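Local coordinates for protein dihydroorotase (Saccharomyces cerevisiae S288C, PDB 6L0A) that catalyses the zinc-dependent conversion of N-carbamoyl-L-aspartate (ureidosuccinate) to dihydroorotate, the third step of de novo pyrimidine biosynthesis, at residues T210-H213 with L214-I218; V232-L235 with P236-K240; A288-F291 with E292-A296; F303-D306 with F307-F311. All coordinates share one frame; numbering follows the deposited sequence.

Contact 1: residues T210-H213 with L214-I218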
loop_
_atom_site.group_PDB
_atom_site.type_symbol
_atom_site.label_atom_id
_atom_site.label_comp_id
_atom_site.label_asym_id
_atom_site.label_seq_id
_atom_site.Cartn_x
_atom_site.Cartn_y
_atom_site.Cartn_z
ATOM N N THR C 210 -12.590 6.389 -12.310
ATOM C CA THR C 210 -11.385 7.056 -12.758
ATOM C C THR C 210 -10.714 6.240 -13.851
ATOM O O THR C 210 -11.062 5.085 -14.101
ATOM C CB THR C 210 -10.389 7.221 -11.619
ATOM O OG1 THR C 210 -9.893 5.921 -11.262
ATOM C CG2 THR C 210 -11.045 7.881 -10.409
ATOM N N ALA C 211 -9.724 6.855 -14.485
ATOM C CA ALA C 211 -8.865 6.101 -15.391
ATOM C C ALA C 211 -7.993 5.122 -14.618
ATOM O O ALA C 211 -7.874 3.950 -14.992
ATOM C CB ALA C 211 -8.002 7.054 -16.213
ATOM N N HIS C 212 -7.388 5.573 -13.517
ATOM C CA HIS C 212 -6.341 4.748 -12.914
ATOM C C HIS C 212 -6.909 3.541 -12.170
ATOM O O HIS C 212 -6.235 2.511 -12.071
ATOM C CB HIS C 212 -5.439 5.587 -12.005
ATOM C CG HIS C 212 -6.167 6.471 -11.038
ATOM N ND1 HIS C 212 -6.728 7.676 -11.405
ATOM C CD2 HIS C 212 -6.375 6.348 -9.707
ATOM C CE1 HIS C 212 -7.269 8.249 -10.342
ATOM N NE2 HIS C 212 -7.058 7.468 -9.296
ATOM N N HIS C 213 -8.141 3.621 -11.671
ATOM C CA HIS C 213 -8.707 2.443 -11.026
ATOM C C HIS C 213 -9.140 1.372 -12.023
ATOM O O HIS C 213 -9.465 0.265 -11.596
ATOM C CB HIS C 213 -9.881 2.844 -10.133
ATOM C CG HIS C 213 -9.463 3.594 -8.899
ATOM N ND1 HIS C 213 -9.752 4.927 -8.690
ATOM C CD2 HIS C 213 -8.768 3.183 -7.806
ATOM C CE1 HIS C 213 -9.249 5.307 -7.525
ATOM N NE2 HIS C 213 -8.654 4.265 -6.966
ATOM N N LEU C 214 -9.179 1.683 -13.323
ATOM C CA LEU C 214 -9.409 0.667 -14.345
ATOM C C LEU C 214 -8.143 -0.110 -14.673
ATOM O O LEU C 214 -8.221 -1.127 -15.375
ATOM C CB LEU C 214 -9.963 1.311 -15.617
ATOM C CG LEU C 214 -11.248 2.129 -15.429
ATOM C CD1 LEU C 214 -11.790 2.603 -16.775
ATOM C CD2 LEU C 214 -12.301 1.323 -14.669
ATOM N N PHE C 215 -6.994 0.343 -14.176
ATOM C CA PHE C 215 -5.697 -0.292 -14.381
ATOM C C PHE C 215 -5.091 -0.845 -13.105
ATOM O O PHE C 215 -4.528 -1.946 -13.112
ATOM C CB PHE C 215 -4.693 0.714 -14.962
ATOM C CG PHE C 215 -4.969 1.119 -16.384
ATOM C CD1 PHE C 215 -5.721 2.256 -16.665
ATOM C CD2 PHE C 215 -4.442 0.387 -17.441
ATOM C CE1 PHE C 215 -5.948 2.653 -17.971
ATOM C CE2 PHE C 215 -4.676 0.775 -18.751
ATOM C CZ PHE C 215 -5.434 1.906 -19.015
ATOM N N LEU C 216 -5.155 -0.082 -12.019
ATOM C CA LEU C 216 -4.326 -0.337 -10.849
ATOM C C LEU C 216 -4.956 -1.341 -9.906
ATOM O O LEU C 216 -6.180 -1.468 -9.804
ATOM C CB LEU C 216 -4.070 0.953 -10.060
ATOM C CG LEU C 216 -3.268 2.085 -10.691
ATOM C CD1 LEU C 216 -3.237 3.275 -9.738
ATOM C CD2 LEU C 216 -1.857 1.641 -11.040
ATOM N N THR C 217 -4.088 -2.020 -9.165
ATOM C CA THR C 217 -4.472 -2.841 -8.035
ATOM C C THR C 217 -3.498 -2.518 -6.909
ATOM O O THR C 217 -2.531 -1.787 -7.111
ATOM C CB THR C 217 -4.435 -4.319 -8.421
ATOM O OG1 THR C 217 -5.283 -5.062 -7.545
ATOM C CG2 THR C 217 -3.041 -4.824 -8.335
ATOM N N ILE C 218 -3.734 -3.075 -5.714
ATOM C CA ILE C 218 -2.857 -2.786 -4.575
ATOM C C ILE C 218 -1.395 -3.096 -4.894
ATOM O O ILE C 218 -0.487 -2.410 -4.409
ATOM C CB ILE C 218 -3.341 -3.555 -3.327
ATOM C CG1 ILE C 218 -2.482 -3.212 -2.109
ATOM C CG2 ILE C 218 -3.393 -5.075 -3.592
ATOM C CD1 ILE C 218 -3.055 -3.717 -0.803
HETATM O O HOH W 1 -8.786 -0.843 -9.236
#
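Leu214 and Leu216 each fold CG back beside the backbone N, opposite the carbonyl carbon (chi1 -56° and -65°), and this sets the branching carbon of each against a carbonyl oxygen of the preceding turn. Leu214 CG rests 3.2 Å from Thr210 O, a buried oxygen with no polar partner in the model, and Leu216 CG lies 3.3 Å from His212 O. Between them, Phe215 brings CD1, on the ring edge and near the ring plane, to 3.2 Å from Ala211 O. His212 O is gripped twice: Leu216 N comes in almost in line with the C=O bond at 2.8 Å, while Phe215 N reaches it from well above the carbonyl plane at 3.1 Å. The loop follows strand 205-209 at the active-site end of the amidohydrolase TIM barrel, and it opens with an ST motif in which Thr210 OG1 accepts His213 N at 2.9 Å. The same hydroxyl pairs with His213 ND1 at 2.8 Å, either atom being able to donate. His212 places its CG between backbone N and carbonyl carbon (chi1 48°), and Thr210 OG1 lies over the centre of one face of its ring. His213 NE2 is held by Pro231 O, so both ring nitrogens have partners and the rotation of this imidazole is fixed. A water donates to His213 O and to Leu216 O, spanning the end of the turn. Thr210 packs on the zinc-site residue His180, and the side chain of His212 lies about 8 Å from the bound malate.

Contact 2: residues V232-L235 with P236-K240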
loop_
_atom_site.group_PDB
_atom_site.type_symbol
_atom_site.label_atom_id
_atom_site.label_comp_id
_atom_site.label_asym_id
_atom_site.label_seq_id
_atom_site.Cartn_x
_atom_site.Cartn_y
_atom_site.Cartn_z
ATOM N N VAL C 232 -7.781 3.873 -2.148
ATOM C CA VAL C 232 -6.675 3.120 -2.722
ATOM C C VAL C 232 -7.223 2.106 -3.717
ATOM O O VAL C 232 -8.358 1.631 -3.590
ATOM C CB VAL C 232 -5.855 2.420 -1.620
ATOM C CG1 VAL C 232 -5.342 3.441 -0.586
ATOM C CG2 VAL C 232 -6.670 1.311 -0.947
ATOM N N ALA C 233 -6.408 1.770 -4.717
ATOM C CA ALA C 233 -6.730 0.654 -5.599
ATOM C C ALA C 233 -6.674 -0.649 -4.809
ATOM O O ALA C 233 -5.784 -0.846 -3.972
ATOM C CB ALA C 233 -5.756 0.612 -6.783
ATOM N N LYS C 234 -7.632 -1.532 -5.049
ATOM C CA LYS C 234 -7.886 -2.661 -4.159
ATOM C C LYS C 234 -7.526 -3.964 -4.881
ATOM O O LYS C 234 -6.444 -4.026 -5.478
ATOM C CB LYS C 234 -9.314 -2.582 -3.641
ATOM C CG LYS C 234 -9.493 -1.353 -2.744
ATOM C CD LYS C 234 -10.931 -1.117 -2.350
ATOM C CE LYS C 234 -11.022 0.012 -1.321
ATOM N NZ LYS C 234 -10.668 1.399 -1.819
ATOM N N LEU C 235 -8.353 -4.986 -4.836
ATOM C CA LEU C 235 -7.917 -6.308 -5.258
ATOM C C LEU C 235 -8.278 -6.561 -6.718
ATOM O O LEU C 235 -9.082 -5.832 -7.312
ATOM C CB LEU C 235 -8.552 -7.360 -4.361
ATOM C CG LEU C 235 -8.306 -7.123 -2.872
ATOM C CD1 LEU C 235 -8.894 -8.260 -2.045
ATOM C CD2 LEU C 235 -6.822 -6.968 -2.606
ATOM N N PRO C 236 -7.681 -7.578 -7.346
ATOM C CA PRO C 236 -8.081 -7.896 -8.731
ATOM C C PRO C 236 -9.581 -8.096 -8.914
ATOM O O PRO C 236 -10.117 -7.711 -9.964
ATOM C CB PRO C 236 -7.288 -9.181 -9.021
ATOM C CG PRO C 236 -6.064 -9.048 -8.176
ATOM C CD PRO C 236 -6.543 -8.414 -6.903
ATOM N N ASN C 237 -10.279 -8.682 -7.937
ATOM C CA ASN C 237 -11.728 -8.860 -8.062
ATOM C C ASN C 237 -12.453 -7.518 -8.098
ATOM O O ASN C 237 -13.480 -7.375 -8.774
ATOM C CB ASN C 237 -12.257 -9.715 -6.905
ATOM C CG ASN C 237 -13.784 -9.820 -6.884
ATOM O OD1 ASN C 237 -14.384 -10.526 -7.702
ATOM N ND2 ASN C 237 -14.416 -9.132 -5.934
ATOM N N ASP C 238 -11.945 -6.531 -7.367
ATOM C CA ASP C 238 -12.515 -5.192 -7.433
ATOM C C ASP C 238 -12.255 -4.552 -8.789
ATOM O O ASP C 238 -13.179 -4.039 -9.430
ATOM C CB ASP C 238 -11.937 -4.334 -6.309
ATOM C CG ASP C 238 -12.218 -4.912 -4.958
ATOM O OD1 ASP C 238 -13.417 -5.085 -4.653
ATOM O OD2 ASP C 238 -11.253 -5.191 -4.200
ATOM N N LYS C 239 -11.003 -4.572 -9.251
ATOM C CA LYS C 239 -10.720 -3.995 -10.557
ATOM C C LYS C 239 -11.568 -4.654 -11.643
ATOM O O LYS C 239 -12.029 -3.975 -12.572
ATOM C CB LYS C 239 -9.235 -4.111 -10.892
ATOM C CG LYS C 239 -8.907 -3.552 -12.267
ATOM C CD LYS C 239 -7.412 -3.542 -12.541
ATOM C CE LYS C 239 -6.990 -4.805 -13.265
ATOM N NZ LYS C 239 -5.646 -4.627 -13.873
ATOM N N LYS C 240 -11.794 -5.975 -11.535
ATOM C CA LYS C 240 -12.657 -6.672 -12.491
ATOM C C LYS C 240 -14.055 -6.074 -12.503
ATOM O O LYS C 240 -14.632 -5.852 -13.575
ATOM C CB LYS C 240 -12.724 -8.172 -12.166
ATOM C CG LYS C 240 -14.049 -8.888 -12.570
ATOM C CD LYS C 240 -13.808 -10.350 -12.988
ATOM C CE LYS C 240 -15.013 -11.293 -12.753
ATOM N NZ LYS C 240 -16.371 -10.656 -12.790
#
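Leu235, still extended (psi 164°), occupies the N-cap position, and Pro236 begins the helical run directly after it. The first helical bond across this junction is Lys239 N to Leu235 O, 3.0 Å long and almost straight. The side chain that closes the turn belongs to Asp238. With its CG beside the backbone N (chi1 -59°), the carboxylate swings back over the start of the helix, and OD2 accepts Leu235 N at 3.0 Å through its anti lone pair, the one facing away from OD1. OD1 in turn receives Glu184 N, so each oxygen is held by a backbone amide and the flat group has little liberty to rotate; its negative charge is probably favourable at the helix N-terminus. Leu235 and Asp238 run side by side in the same direction, with Leu235 CB 3.5 Å from Asp238 OD2, and Lys234 CB also lies 3.3 Å from Asp238 OD2. Beyond CB, the Lys234 chain departs from the helix: NZ donates to Val232 O at 2.9 Å, in the carbonyl plane on a lone pair, and also bonds Thr182 OG1. Leu235 and Pro236 also pack on His152 and Pro150 of the second subunit. A carboxylate at the third helical position accepting the N-cap amide is one half of a capping box, used here to start helix 236-246.

Contact 3: residues A288-F291 with E292-A296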
loop_
_atom_site.group_PDB
_atom_site.type_symbol
_atom_site.label_atom_id
_atom_site.label_comp_id
_atom_site.label_asym_id
_atom_site.label_seq_id
_atom_site.Cartn_x
_atom_site.Cartn_y
_atom_site.Cartn_z
ATOM N N ALA C 288 -9.713 5.019 -23.485
ATOM C CA ALA C 288 -9.818 4.316 -24.757
ATOM C C ALA C 288 -9.018 3.022 -24.728
ATOM O O ALA C 288 -9.438 2.008 -25.299
ATOM C CB ALA C 288 -9.341 5.222 -25.888
ATOM N N GLN C 289 -7.876 3.029 -24.041
ATOM C CA GLN C 289 -7.096 1.805 -23.894
ATOM C C GLN C 289 -7.938 0.695 -23.281
ATOM O O GLN C 289 -7.925 -0.451 -23.753
ATOM C CB GLN C 289 -5.855 2.078 -23.043
ATOM C CG GLN C 289 -4.757 1.028 -23.186
ATOM C CD GLN C 289 -4.286 0.898 -24.617
ATOM O OE1 GLN C 289 -4.007 1.899 -25.285
ATOM N NE2 GLN C 289 -4.193 -0.340 -25.102
ATOM N N VAL C 290 -8.693 1.024 -22.234
ATOM C CA VAL C 290 -9.501 0.027 -21.538
ATOM C C VAL C 290 -10.632 -0.467 -22.427
ATOM O O VAL C 290 -10.888 -1.675 -22.522
ATOM C CB VAL C 290 -10.040 0.614 -20.224
ATOM C CG1 VAL C 290 -10.952 -0.397 -19.523
ATOM C CG2 VAL C 290 -8.876 1.038 -19.348
ATOM N N PHE C 291 -11.339 0.456 -23.081
ATOM C CA PHE C 291 -12.481 0.050 -23.888
ATOM C C PHE C 291 -12.045 -0.762 -25.105
ATOM O O PHE C 291 -12.754 -1.683 -25.519
ATOM C CB PHE C 291 -13.283 1.280 -24.307
ATOM C CG PHE C 291 -14.220 1.789 -23.233
ATOM C CD1 PHE C 291 -13.723 2.394 -22.086
ATOM C CD2 PHE C 291 -15.592 1.663 -23.377
ATOM C CE1 PHE C 291 -14.582 2.872 -21.104
ATOM C CE2 PHE C 291 -16.461 2.131 -22.397
ATOM C CZ PHE C 291 -15.947 2.740 -21.255
ATOM N N GLU C 292 -10.873 -0.464 -25.657
ATOM C CA GLU C 292 -10.338 -1.282 -26.743
ATOM C C GLU C 292 -10.021 -2.689 -26.256
ATOM O O GLU C 292 -10.452 -3.683 -26.857
ATOM C CB GLU C 292 -9.091 -0.626 -27.326
ATOM C CG GLU C 292 -8.314 -1.551 -28.252
ATOM C CD GLU C 292 -7.619 -0.810 -29.363
ATOM O OE1 GLU C 292 -6.747 0.031 -29.058
ATOM O OE2 GLU C 292 -7.949 -1.065 -30.542
ATOM N N GLU C 293 -9.273 -2.792 -25.154
ATOM C CA GLU C 293 -8.924 -4.101 -24.619
ATOM C C GLU C 293 -10.165 -4.897 -24.229
ATOM O O GLU C 293 -10.156 -6.134 -24.297
ATOM C CB GLU C 293 -7.967 -3.929 -23.431
ATOM C CG GLU C 293 -6.612 -3.315 -23.829
ATOM C CD GLU C 293 -5.699 -3.027 -22.645
ATOM O OE1 GLU C 293 -6.129 -3.251 -21.495
ATOM O OE2 GLU C 293 -4.554 -2.558 -22.866
ATOM N N GLN C 294 -11.250 -4.221 -23.860
ATOM C CA GLN C 294 -12.483 -4.903 -23.499
ATOM C C GLN C 294 -13.405 -5.142 -24.684
ATOM O O GLN C 294 -14.493 -5.702 -24.497
ATOM C CB GLN C 294 -13.246 -4.113 -22.428
ATOM C CG GLN C 294 -12.495 -3.990 -21.112
ATOM C CD GLN C 294 -12.020 -5.326 -20.592
ATOM O OE1 GLN C 294 -12.820 -6.234 -20.362
ATOM N NE2 GLN C 294 -10.715 -5.454 -20.396
ATOM N N ASN C 295 -13.008 -4.727 -25.885
ATOM C CA ASN C 295 -13.838 -4.895 -27.076
ATOM C C ASN C 295 -15.192 -4.231 -26.889
ATOM O O ASN C 295 -16.245 -4.791 -27.196
ATOM C CB ASN C 295 -13.984 -6.369 -27.435
ATOM C CG ASN C 295 -12.675 -6.987 -27.723
ATOM O OD1 ASN C 295 -12.394 -8.121 -27.330
ATOM N ND2 ASN C 295 -11.812 -6.233 -28.395
ATOM N N ALA C 296 -15.149 -3.007 -26.375
ATOM C CA ALA C 296 -16.376 -2.287 -26.079
ATOM C C ALA C 296 -16.286 -0.826 -26.507
ATOM O O ALA C 296 -16.924 0.040 -25.897
ATOM C CB ALA C 296 -16.711 -2.386 -24.590
#
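Gln289 and Glu293, one helical turn apart, meet with their amide and carboxylate planes turned 68° against each other. Gln289 NE2 donates to Glu293 OE2 at 3.2 Å: the acceptor lies close to the amide plane, but NE2 meets the carboxylate from 35° out of its plane. The bend in Gln289 (chi2 59°) brings NE2 round to its neighbour, whereas Glu293 CG, set beside its own backbone N, lies 3.2 Å from Gln289 O, and the chain runs extended beyond it. The other end of the amide is used as well, since Gln289 OE1 accepts Ser356 N from strand 354-362. On another side of the helix, Phe291 presents a ring edge to Ala296, with Ala296 O in the ring plane and 3.3 Å from Phe291 CD2. The ring also meets that of Phe303. Val290 CG1 and Gln294 CG touch more loosely at 4.2 Å. The helix ends in a Schellman motif: Asn295 takes positive phi, Ala296 N reaches back to Phe291 O at 2.9 Å, and Asn295 N binds Glu292 O at 2.9 Å. Glu292 itself points to Lys329, with which it forms a salt bridge. The chemistry is thus divided. Backbone bonds close the C-terminal end of helix 283-293, while the amide of Gln289, donating through NE2 to Glu293 and accepting through OE1 from Ser356 N, ties the carboxylate of Glu293 to strand 354-362.

Contact 4: residues F303-D306 with F307-F311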
loop_
_atom_site.group_PDB
_atom_site.type_symbol
_atom_site.label_atom_id
_atom_site.label_comp_id
_atom_site.label_asym_id
_atom_site.label_seq_id
_atom_site.Cartn_x
_atom_site.Cartn_y
_atom_site.Cartn_z
ATOM N N PHE C 303 -19.718 6.571 -21.900
ATOM C CA PHE C 303 -19.000 6.645 -20.629
ATOM C C PHE C 303 -18.290 7.984 -20.456
ATOM O O PHE C 303 -18.228 8.507 -19.338
ATOM C CB PHE C 303 -18.004 5.489 -20.523
ATOM C CG PHE C 303 -17.179 5.515 -19.261
ATOM C CD1 PHE C 303 -17.746 5.184 -18.042
ATOM C CD2 PHE C 303 -15.848 5.863 -19.302
ATOM C CE1 PHE C 303 -16.988 5.221 -16.865
ATOM C CE2 PHE C 303 -15.077 5.890 -18.140
ATOM C CZ PHE C 303 -15.657 5.570 -16.923
ATOM N N VAL C 304 -17.759 8.562 -21.538
ATOM C CA VAL C 304 -16.985 9.797 -21.458
ATOM C C VAL C 304 -17.728 11.010 -21.995
ATOM O O VAL C 304 -17.130 12.091 -22.071
ATOM C CB VAL C 304 -15.622 9.671 -22.162
ATOM C CG1 VAL C 304 -14.802 8.517 -21.566
ATOM C CG2 VAL C 304 -15.807 9.488 -23.669
ATOM N N SER C 305 -18.997 10.877 -22.384
ATOM C CA SER C 305 -19.716 12.069 -22.817
ATOM C C SER C 305 -21.201 12.020 -22.484
ATOM O O SER C 305 -21.682 12.861 -21.722
ATOM C CB SER C 305 -19.536 12.308 -24.319
ATOM O OG SER C 305 -20.182 13.516 -24.704
ATOM N N ASP C 306 -21.936 11.045 -23.031
ATOM C CA ASP C 306 -23.398 11.070 -22.942
ATOM C C ASP C 306 -23.883 11.102 -21.495
ATOM O O ASP C 306 -24.727 11.932 -21.128
ATOM C CB ASP C 306 -24.002 9.854 -23.658
ATOM C CG ASP C 306 -23.627 9.781 -25.129
ATOM O OD1 ASP C 306 -23.077 10.761 -25.675
ATOM O OD2 ASP C 306 -23.877 8.715 -25.731
ATOM N N PHE C 307 -23.383 10.185 -20.661
ATOM C CA PHE C 307 -24.006 9.957 -19.359
ATOM C C PHE C 307 -23.705 11.091 -18.387
ATOM O O PHE C 307 -24.571 11.473 -17.590
ATOM C CB PHE C 307 -23.552 8.612 -18.791
ATOM C CG PHE C 307 -24.004 7.431 -19.615
ATOM C CD1 PHE C 307 -25.238 7.453 -20.260
ATOM C CD2 PHE C 307 -23.195 6.315 -19.762
ATOM C CE1 PHE C 307 -25.660 6.365 -21.022
ATOM C CE2 PHE C 307 -23.607 5.238 -20.521
ATOM C CZ PHE C 307 -24.842 5.261 -21.152
ATOM N N GLY C 308 -22.499 11.651 -18.440
ATOM C CA GLY C 308 -22.189 12.780 -17.571
ATOM C C GLY C 308 -22.947 14.030 -17.971
ATOM O O GLY C 308 -23.468 14.754 -17.118
ATOM N N ILE C 309 -23.021 14.298 -19.276
ATOM C CA ILE C 309 -23.812 15.426 -19.762
ATOM C C ILE C 309 -25.268 15.289 -19.326
ATOM O O ILE C 309 -25.896 16.263 -18.891
ATOM C CB ILE C 309 -23.679 15.536 -21.293
ATOM C CG1 ILE C 309 -22.372 16.250 -21.645
ATOM C CG2 ILE C 309 -24.893 16.250 -21.898
ATOM C CD1 ILE C 309 -22.013 16.200 -23.117
ATOM N N SER C 310 -25.820 14.077 -19.414
ATOM C CA SER C 310 -27.216 13.861 -19.039
ATOM C C SER C 310 -27.437 14.048 -17.536
ATOM O O SER C 310 -28.407 14.693 -17.118
ATOM C CB SER C 310 -27.663 12.465 -19.490
ATOM O OG SER C 310 -28.925 12.116 -18.940
ATOM N N PHE C 311 -26.550 13.484 -16.707
ATOM C CA PHE C 311 -26.733 13.548 -15.256
ATOM C C PHE C 311 -26.593 14.973 -14.738
ATOM O O PHE C 311 -27.355 15.400 -13.863
ATOM C CB PHE C 311 -25.718 12.626 -14.562
ATOM C CG PHE C 311 -25.965 12.438 -13.092
ATOM C CD1 PHE C 311 -26.838 11.467 -12.644
ATOM C CD2 PHE C 311 -25.326 13.232 -12.158
ATOM C CE1 PHE C 311 -27.080 11.289 -11.283
ATOM C CE2 PHE C 311 -25.560 13.060 -10.809
ATOM C CZ PHE C 311 -26.436 12.075 -10.371
HETATM O O HOH W 2 -20.043 10.724 -19.554
#
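A wider, pi-type turn at residues 303-306 widens helix 300-312 locally, and the regular pattern resumes between Ser305 and Ile309. A water sits in the widened turn: it accepts Gly308 N at 2.9 Å and donates, weakly, to Phe303 O, so it bridges the Phe303 carbonyl and the Gly308 amide. Val304 and Ser305 both depart from helical backbone angles, Ser305 with phi -147°. Past them, Ile309 N binds Ser305 O at 3.1 Å and Ser310 N binds Asp306 O at 3.0 Å. Side chains follow the same change of course. Ser305 OG, anti to its own amide nitrogen, hydrogen-bonds Leu9 O, and Ile309 CD1 comes alongside Ser305 OG at 3.6 Å, while Ile309 CB rests 3.4 Å from Ser305 O. Ser310 CB likewise lies 3.4 Å from Asp306 O. Phe307 carries its ring back toward the start of the turn, with CD2 4.1 Å from Phe303 N. Asp306 directs its carboxylate to Lys301, five residues earlier, in a salt bridge. Backbone bonds from Phe303 to Phe255 and from Val304 to Cys11 tie the turn to strand 253-255 and to strand 11-15 of the same chain, and Phe303 packs on strands 205-209 and 253-255. A helix packed through Phe303 and Phe311 on the parallel strands is characteristic of the outer helical layer of a TIM barrel.

Along the chain the four contacts come in series. Contacts 1 and 2 lie about 8 Å apart between centres and are joined by Lys234 O, which probably accepts from both Thr217 OG1 and Ile218 N; both also touch the second subunit. Contact 3, its centre about 14 Å from that of contact 1, packs Val290 against Leu214 and Phe215, so helix 283-293 backs the loop beyond strand 205-209. Contact 4 meets contact 3 at Phe291 and Phe303, on helices that follow each other, but stays about 5 Å from contact 1 at nearest atoms. Contacts 1 and 2 lie near the zinc and malate site, whereas contact 3 is remote from it.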